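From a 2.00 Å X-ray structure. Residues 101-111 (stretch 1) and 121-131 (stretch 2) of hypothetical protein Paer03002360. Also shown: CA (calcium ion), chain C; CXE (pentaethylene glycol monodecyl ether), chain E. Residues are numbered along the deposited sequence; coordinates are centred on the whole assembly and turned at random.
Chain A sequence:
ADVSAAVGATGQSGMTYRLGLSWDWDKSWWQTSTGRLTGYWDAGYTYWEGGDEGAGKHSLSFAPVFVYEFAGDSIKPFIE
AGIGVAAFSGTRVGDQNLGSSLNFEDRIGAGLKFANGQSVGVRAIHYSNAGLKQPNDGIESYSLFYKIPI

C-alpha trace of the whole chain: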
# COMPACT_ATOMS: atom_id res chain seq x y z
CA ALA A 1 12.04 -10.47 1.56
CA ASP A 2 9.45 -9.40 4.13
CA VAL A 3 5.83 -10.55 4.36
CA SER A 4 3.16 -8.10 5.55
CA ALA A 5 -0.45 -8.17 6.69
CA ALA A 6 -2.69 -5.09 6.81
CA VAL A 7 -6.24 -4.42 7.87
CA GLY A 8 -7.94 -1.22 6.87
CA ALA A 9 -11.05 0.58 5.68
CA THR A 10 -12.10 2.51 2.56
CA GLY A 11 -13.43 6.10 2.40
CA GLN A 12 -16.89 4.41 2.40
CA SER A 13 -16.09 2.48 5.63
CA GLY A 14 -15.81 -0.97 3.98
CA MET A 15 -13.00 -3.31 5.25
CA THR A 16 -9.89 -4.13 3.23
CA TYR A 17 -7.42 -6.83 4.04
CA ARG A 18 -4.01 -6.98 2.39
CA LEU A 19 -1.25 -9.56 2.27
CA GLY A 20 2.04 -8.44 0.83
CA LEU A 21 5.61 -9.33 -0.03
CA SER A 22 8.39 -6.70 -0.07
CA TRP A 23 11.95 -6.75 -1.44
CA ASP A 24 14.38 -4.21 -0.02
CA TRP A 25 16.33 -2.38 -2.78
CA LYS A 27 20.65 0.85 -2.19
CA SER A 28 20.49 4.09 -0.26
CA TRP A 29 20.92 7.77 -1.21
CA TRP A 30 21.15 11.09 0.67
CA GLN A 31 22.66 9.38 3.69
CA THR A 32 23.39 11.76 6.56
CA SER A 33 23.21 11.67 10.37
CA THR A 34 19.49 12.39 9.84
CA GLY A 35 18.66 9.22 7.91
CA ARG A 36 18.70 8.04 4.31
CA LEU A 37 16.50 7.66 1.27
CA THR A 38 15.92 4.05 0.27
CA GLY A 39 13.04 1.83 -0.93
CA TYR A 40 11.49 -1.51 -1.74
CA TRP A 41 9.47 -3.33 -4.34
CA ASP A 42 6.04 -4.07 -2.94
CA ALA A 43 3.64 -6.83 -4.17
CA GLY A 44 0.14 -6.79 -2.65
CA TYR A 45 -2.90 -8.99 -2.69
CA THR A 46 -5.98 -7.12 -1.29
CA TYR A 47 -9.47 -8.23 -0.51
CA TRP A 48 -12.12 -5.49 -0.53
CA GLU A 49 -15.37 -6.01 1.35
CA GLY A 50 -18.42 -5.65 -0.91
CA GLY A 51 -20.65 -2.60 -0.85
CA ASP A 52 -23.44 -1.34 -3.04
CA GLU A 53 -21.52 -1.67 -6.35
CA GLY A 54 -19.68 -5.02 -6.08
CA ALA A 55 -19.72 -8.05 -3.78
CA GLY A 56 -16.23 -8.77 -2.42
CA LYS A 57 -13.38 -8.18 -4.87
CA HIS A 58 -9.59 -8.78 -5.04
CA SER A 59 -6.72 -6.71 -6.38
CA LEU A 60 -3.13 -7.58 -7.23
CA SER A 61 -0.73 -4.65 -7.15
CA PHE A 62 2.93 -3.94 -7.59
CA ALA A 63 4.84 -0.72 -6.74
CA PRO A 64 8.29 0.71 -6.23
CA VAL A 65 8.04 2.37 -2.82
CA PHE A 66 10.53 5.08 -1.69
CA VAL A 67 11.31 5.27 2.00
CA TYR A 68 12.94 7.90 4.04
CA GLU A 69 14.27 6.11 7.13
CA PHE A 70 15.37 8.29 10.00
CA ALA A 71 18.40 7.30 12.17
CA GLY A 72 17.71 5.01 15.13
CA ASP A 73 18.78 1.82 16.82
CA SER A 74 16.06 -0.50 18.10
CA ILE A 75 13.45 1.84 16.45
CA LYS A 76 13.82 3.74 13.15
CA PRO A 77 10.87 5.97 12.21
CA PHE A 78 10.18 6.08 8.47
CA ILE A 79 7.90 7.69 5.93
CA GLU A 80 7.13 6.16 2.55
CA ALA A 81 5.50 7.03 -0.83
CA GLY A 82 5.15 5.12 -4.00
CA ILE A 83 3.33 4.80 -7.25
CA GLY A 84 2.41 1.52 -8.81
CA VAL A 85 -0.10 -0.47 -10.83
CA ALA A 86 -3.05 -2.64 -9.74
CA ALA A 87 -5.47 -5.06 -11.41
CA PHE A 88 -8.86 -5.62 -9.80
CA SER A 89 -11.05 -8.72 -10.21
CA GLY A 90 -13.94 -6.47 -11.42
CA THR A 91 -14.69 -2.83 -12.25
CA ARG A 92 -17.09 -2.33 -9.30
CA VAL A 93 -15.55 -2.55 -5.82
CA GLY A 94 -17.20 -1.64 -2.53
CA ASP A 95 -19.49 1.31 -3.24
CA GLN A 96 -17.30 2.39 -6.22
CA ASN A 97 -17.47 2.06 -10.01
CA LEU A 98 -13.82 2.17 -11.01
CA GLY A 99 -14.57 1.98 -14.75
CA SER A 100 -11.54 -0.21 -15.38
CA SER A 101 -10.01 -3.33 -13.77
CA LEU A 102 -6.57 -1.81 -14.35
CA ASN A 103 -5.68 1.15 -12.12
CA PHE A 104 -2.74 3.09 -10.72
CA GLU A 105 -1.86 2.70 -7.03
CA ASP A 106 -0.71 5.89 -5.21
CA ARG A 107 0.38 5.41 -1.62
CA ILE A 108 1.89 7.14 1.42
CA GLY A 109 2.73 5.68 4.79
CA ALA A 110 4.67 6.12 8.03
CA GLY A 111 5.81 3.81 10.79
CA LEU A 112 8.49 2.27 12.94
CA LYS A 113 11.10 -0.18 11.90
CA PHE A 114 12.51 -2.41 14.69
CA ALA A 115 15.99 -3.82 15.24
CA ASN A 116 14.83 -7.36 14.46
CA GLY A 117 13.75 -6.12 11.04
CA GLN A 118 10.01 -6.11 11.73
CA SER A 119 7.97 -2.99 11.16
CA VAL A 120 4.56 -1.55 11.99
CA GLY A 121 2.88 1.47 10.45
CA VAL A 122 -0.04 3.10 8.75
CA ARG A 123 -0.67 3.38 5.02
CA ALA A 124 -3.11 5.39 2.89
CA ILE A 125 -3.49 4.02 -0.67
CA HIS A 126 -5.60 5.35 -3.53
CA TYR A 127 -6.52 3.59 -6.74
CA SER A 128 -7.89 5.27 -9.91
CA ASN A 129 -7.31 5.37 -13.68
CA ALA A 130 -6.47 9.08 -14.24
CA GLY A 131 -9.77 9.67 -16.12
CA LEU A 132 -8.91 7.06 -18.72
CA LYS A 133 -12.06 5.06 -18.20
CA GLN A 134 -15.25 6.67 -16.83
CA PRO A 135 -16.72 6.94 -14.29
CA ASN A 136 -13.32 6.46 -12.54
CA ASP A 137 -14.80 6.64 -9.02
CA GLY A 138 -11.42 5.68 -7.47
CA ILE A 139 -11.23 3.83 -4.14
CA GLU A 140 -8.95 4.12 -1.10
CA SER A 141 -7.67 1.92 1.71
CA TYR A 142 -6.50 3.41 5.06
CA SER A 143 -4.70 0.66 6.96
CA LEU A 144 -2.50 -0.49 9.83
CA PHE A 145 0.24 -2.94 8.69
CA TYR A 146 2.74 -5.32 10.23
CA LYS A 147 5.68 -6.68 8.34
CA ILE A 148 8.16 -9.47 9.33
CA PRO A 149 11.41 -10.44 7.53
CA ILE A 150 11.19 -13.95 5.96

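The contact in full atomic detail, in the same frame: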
# COMPACT_ATOMS: atom_id res chain seq x y z
N SER A 101 -10.69 -2.36 -14.62
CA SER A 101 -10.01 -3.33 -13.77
C SER A 101 -8.60 -2.84 -13.47
O SER A 101 -8.13 -2.91 -12.33
CB SER A 101 -9.90 -4.69 -14.49
OG SER A 101 -8.85 -5.47 -13.85
N LEU A 102 -7.92 -2.33 -14.50
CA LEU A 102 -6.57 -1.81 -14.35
C LEU A 102 -6.56 -0.37 -13.83
O LEU A 102 -7.31 0.50 -14.32
CB LEU A 102 -5.80 -1.85 -15.67
CG LEU A 102 -5.76 -3.13 -16.50
CD1 LEU A 102 -4.90 -2.84 -17.75
CD2 LEU A 102 -5.16 -4.24 -15.69
N ASN A 103 -5.68 -0.12 -12.84
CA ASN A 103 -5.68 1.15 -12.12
C ASN A 103 -4.28 1.44 -11.63
O ASN A 103 -3.48 0.51 -11.46
CB ASN A 103 -6.64 1.12 -10.92
CG ASN A 103 -8.10 1.26 -11.32
OD1 ASN A 103 -8.57 2.38 -11.56
ND2 ASN A 103 -8.83 0.15 -11.42
N PHE A 104 -3.99 2.72 -11.36
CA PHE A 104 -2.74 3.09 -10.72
C PHE A 104 -2.95 2.91 -9.22
O PHE A 104 -4.07 2.89 -8.75
CB PHE A 104 -2.38 4.55 -11.01
CG PHE A 104 -2.19 4.87 -12.49
CD1 PHE A 104 -0.94 4.74 -13.08
CD2 PHE A 104 -3.25 5.34 -13.25
CE1 PHE A 104 -0.76 5.03 -14.45
CE2 PHE A 104 -3.07 5.65 -14.63
CZ PHE A 104 -1.81 5.48 -15.21
N GLU A 105 -1.85 2.77 -8.49
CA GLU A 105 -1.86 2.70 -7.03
C GLU A 105 -0.98 3.83 -6.56
O GLU A 105 0.19 3.81 -6.90
CB GLU A 105 -1.19 1.40 -6.57
CG GLU A 105 -1.15 1.22 -5.04
CD GLU A 105 -0.49 -0.09 -4.63
OE1 GLU A 105 0.68 -0.31 -5.05
OE2 GLU A 105 -1.14 -0.93 -3.90
N ASP A 106 -1.51 4.81 -5.83
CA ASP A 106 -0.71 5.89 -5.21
C ASP A 106 -0.77 5.72 -3.71
O ASP A 106 -1.87 5.57 -3.16
CB ASP A 106 -1.33 7.26 -5.52
CG ASP A 106 -1.25 7.62 -6.99
OD1 ASP A 106 -0.20 7.44 -7.64
OD2 ASP A 106 -2.25 8.02 -7.62
N ARG A 107 0.39 5.71 -3.04
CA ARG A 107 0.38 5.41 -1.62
C ARG A 107 1.33 6.30 -0.84
O ARG A 107 2.37 6.75 -1.37
CB ARG A 107 0.79 3.94 -1.39
CG ARG A 107 1.97 3.53 -2.26
CD ARG A 107 2.14 2.04 -2.37
NE ARG A 107 2.56 1.50 -1.09
CZ ARG A 107 2.78 0.20 -0.88
NH1 ARG A 107 2.55 -0.67 -1.85
NH2 ARG A 107 3.20 -0.21 0.28
N ILE A 108 0.97 6.56 0.41
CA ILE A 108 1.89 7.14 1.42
C ILE A 108 1.76 6.35 2.70
O ILE A 108 0.80 5.61 2.89
CB ILE A 108 1.59 8.61 1.72
CG1 ILE A 108 0.12 8.79 2.12
CG2 ILE A 108 1.88 9.45 0.52
CD1 ILE A 108 -0.15 10.06 2.90
N GLY A 109 2.71 6.50 3.61
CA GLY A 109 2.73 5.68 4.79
C GLY A 109 3.78 6.23 5.76
O GLY A 109 4.66 7.02 5.36
N ALA A 110 3.70 5.77 7.00
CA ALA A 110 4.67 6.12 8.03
C ALA A 110 4.68 4.98 9.05
O ALA A 110 3.64 4.29 9.25
CB ALA A 110 4.26 7.46 8.69
N GLY A 111 5.82 4.72 9.67
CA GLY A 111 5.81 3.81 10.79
C GLY A 111 7.12 3.67 11.49
O GLY A 111 7.95 4.58 11.48
N GLY A 121 3.10 0.14 10.98
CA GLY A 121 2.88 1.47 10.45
C GLY A 121 1.47 1.63 9.97
O GLY A 121 0.65 0.74 10.19
N VAL A 122 1.20 2.80 9.40
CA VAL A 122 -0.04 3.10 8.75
C VAL A 122 0.22 3.42 7.28
O VAL A 122 1.31 3.87 6.88
CB VAL A 122 -0.81 4.26 9.46
CG1 VAL A 122 -1.35 3.77 10.84
CG2 VAL A 122 0.10 5.49 9.62
N ARG A 123 -0.80 3.16 6.46
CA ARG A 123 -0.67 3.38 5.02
C ARG A 123 -1.98 4.03 4.55
O ARG A 123 -3.05 3.67 5.03
CB ARG A 123 -0.57 2.02 4.39
CG ARG A 123 0.30 1.96 3.20
CD ARG A 123 1.17 0.74 3.24
NE ARG A 123 0.39 -0.48 3.40
CZ ARG A 123 0.91 -1.69 3.45
NH1 ARG A 123 2.20 -1.80 3.32
NH2 ARG A 123 0.14 -2.78 3.61
N ALA A 124 -1.90 4.95 3.61
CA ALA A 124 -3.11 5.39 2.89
C ALA A 124 -2.82 5.12 1.41
O ALA A 124 -1.77 5.54 0.92
CB ALA A 124 -3.32 6.88 3.14
N ILE A 125 -3.71 4.38 0.73
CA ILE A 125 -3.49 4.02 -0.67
C ILE A 125 -4.72 4.40 -1.45
O ILE A 125 -5.84 4.19 -0.99
CB ILE A 125 -3.22 2.50 -0.85
CG1 ILE A 125 -2.10 2.05 0.11
CG2 ILE A 125 -2.87 2.23 -2.31
CD1 ILE A 125 -1.87 0.54 0.14
N HIS A 126 -4.50 5.00 -2.62
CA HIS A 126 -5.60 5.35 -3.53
C HIS A 126 -5.45 4.70 -4.90
O HIS A 126 -4.35 4.63 -5.45
CB HIS A 126 -5.67 6.88 -3.66
CG HIS A 126 -6.44 7.36 -4.85
ND1 HIS A 126 -7.82 7.42 -4.87
CD2 HIS A 126 -6.03 7.84 -6.05
CE1 HIS A 126 -8.22 7.90 -6.04
NE2 HIS A 126 -7.15 8.14 -6.78
N TYR A 127 -6.57 4.25 -5.46
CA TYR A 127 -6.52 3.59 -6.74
C TYR A 127 -7.47 4.30 -7.70
O TYR A 127 -8.63 4.53 -7.35
CB TYR A 127 -7.02 2.13 -6.60
CG TYR A 127 -6.16 1.26 -5.71
CD1 TYR A 127 -5.13 0.48 -6.25
CD2 TYR A 127 -6.39 1.20 -4.33
CE1 TYR A 127 -4.33 -0.34 -5.43
CE2 TYR A 127 -5.61 0.36 -3.50
CZ TYR A 127 -4.58 -0.39 -4.07
OH TYR A 127 -3.80 -1.22 -3.27
N SER A 128 -6.99 4.69 -8.88
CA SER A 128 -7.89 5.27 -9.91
C SER A 128 -7.19 5.19 -11.25
O SER A 128 -6.08 4.74 -11.30
CB SER A 128 -8.34 6.70 -9.57
OG SER A 128 -7.21 7.55 -9.39
N ASN A 129 -7.83 5.63 -12.34
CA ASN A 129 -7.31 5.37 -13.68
C ASN A 129 -6.94 6.66 -14.45
O ASN A 129 -6.66 6.62 -15.67
CB ASN A 129 -8.29 4.44 -14.47
CG ASN A 129 -9.67 5.08 -14.73
OD1 ASN A 129 -9.77 6.28 -15.06
ND2 ASN A 129 -10.71 4.29 -14.59
N ALA A 130 -6.85 7.76 -13.72
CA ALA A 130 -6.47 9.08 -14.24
C ALA A 130 -7.43 9.60 -15.31
O ALA A 130 -7.01 10.38 -16.19
CB ALA A 130 -5.05 9.08 -14.74
N GLY A 131 -8.69 9.19 -15.22
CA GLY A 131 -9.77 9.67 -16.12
C GLY A 131 -9.89 8.89 -17.42
O GLY A 131 -10.73 9.22 -18.30
CA CA C . -1.32 9.78 -9.05
C10 CXE E . -11.80 -0.75 11.40
O11 CXE E . -10.68 -0.88 10.52
C12 CXE E . -9.97 0.34 10.43
C13 CXE E . -8.53 0.15 10.91
O14 CXE E . -7.70 0.97 10.10
C15 CXE E . -6.87 1.86 10.84
C16 CXE E . -6.74 3.15 10.05
O17 CXE E . -5.38 3.54 10.09
C18 CXE E . -5.21 4.95 9.96
C19 CXE E . -4.37 5.27 8.74
O20 CXE E . -4.96 6.39 8.08
C21 CXE E . -4.11 7.55 7.99
C22 CXE E . -2.86 7.16 7.23
O23 CXE E . -2.11 8.32 6.87
C24 CXE E . -0.82 7.95 6.40
C25 CXE E . 0.16 8.85 7.11
O26 CXE E . 1.26 9.06 6.25

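The two strands run antiparallel, joined chiefly by paired backbone hydrogen bonds, and the two stretches bury 827 Å² between them, both sides summed. Gly-121 lies against Gly-111, CA to CA 3.8 Å; a CB on Gly-121 would clash with Ala-110 O, so glycine permits this close approach. Val-122 N donates to Ala-110 O (2.9 Å) and Ala-110 N to Val-122 O (3.1 Å); the valine side chain meets the detergent, its CB 3.8 Å from CXE C19. The Arg-123 side chain turns to the opposite, buried face; its CA lies 4.1 Å from the CA of Gly-109, its non-hydrogen-bonded partner. Its NH1 lies 3.6 Å from Arg-107 NH2, a like-charge approach; Arg-107 NH1 also makes a long salt bridge to Glu-105 OE1 (3.7 Å), within stretch 1. Ala-124 exchanges two backbone hydrogen bonds with Ile-108 (Ala-124 N to Ile-108 O 2.9 Å, Ala-124 O to Ile-108 N 3.0 Å), and its small CB receives Ile-108 CG1 at 4.1 Å. Ile-125 packs on the buried face, its CG2 3.4 Å from Glu-105 CG and its CG1 3.8 Å from Arg-107 CB. His-126 makes the straightest pair, its N 2.7 Å from Asp-106 O and its O 2.9 Å from Asp-106 N; Asp-106 OD2 binds the calcium ion at 2.5 Å. Tyr-127 brings OH within 2.7 Å of Glu-105 OE2, a weak hydrogen bond. Ser-128 O accepts from Phe-104 N (2.9 Å). Beyond it, Ala-130 CB touches Phe-104 CE2 (4.0 Å) on the surface.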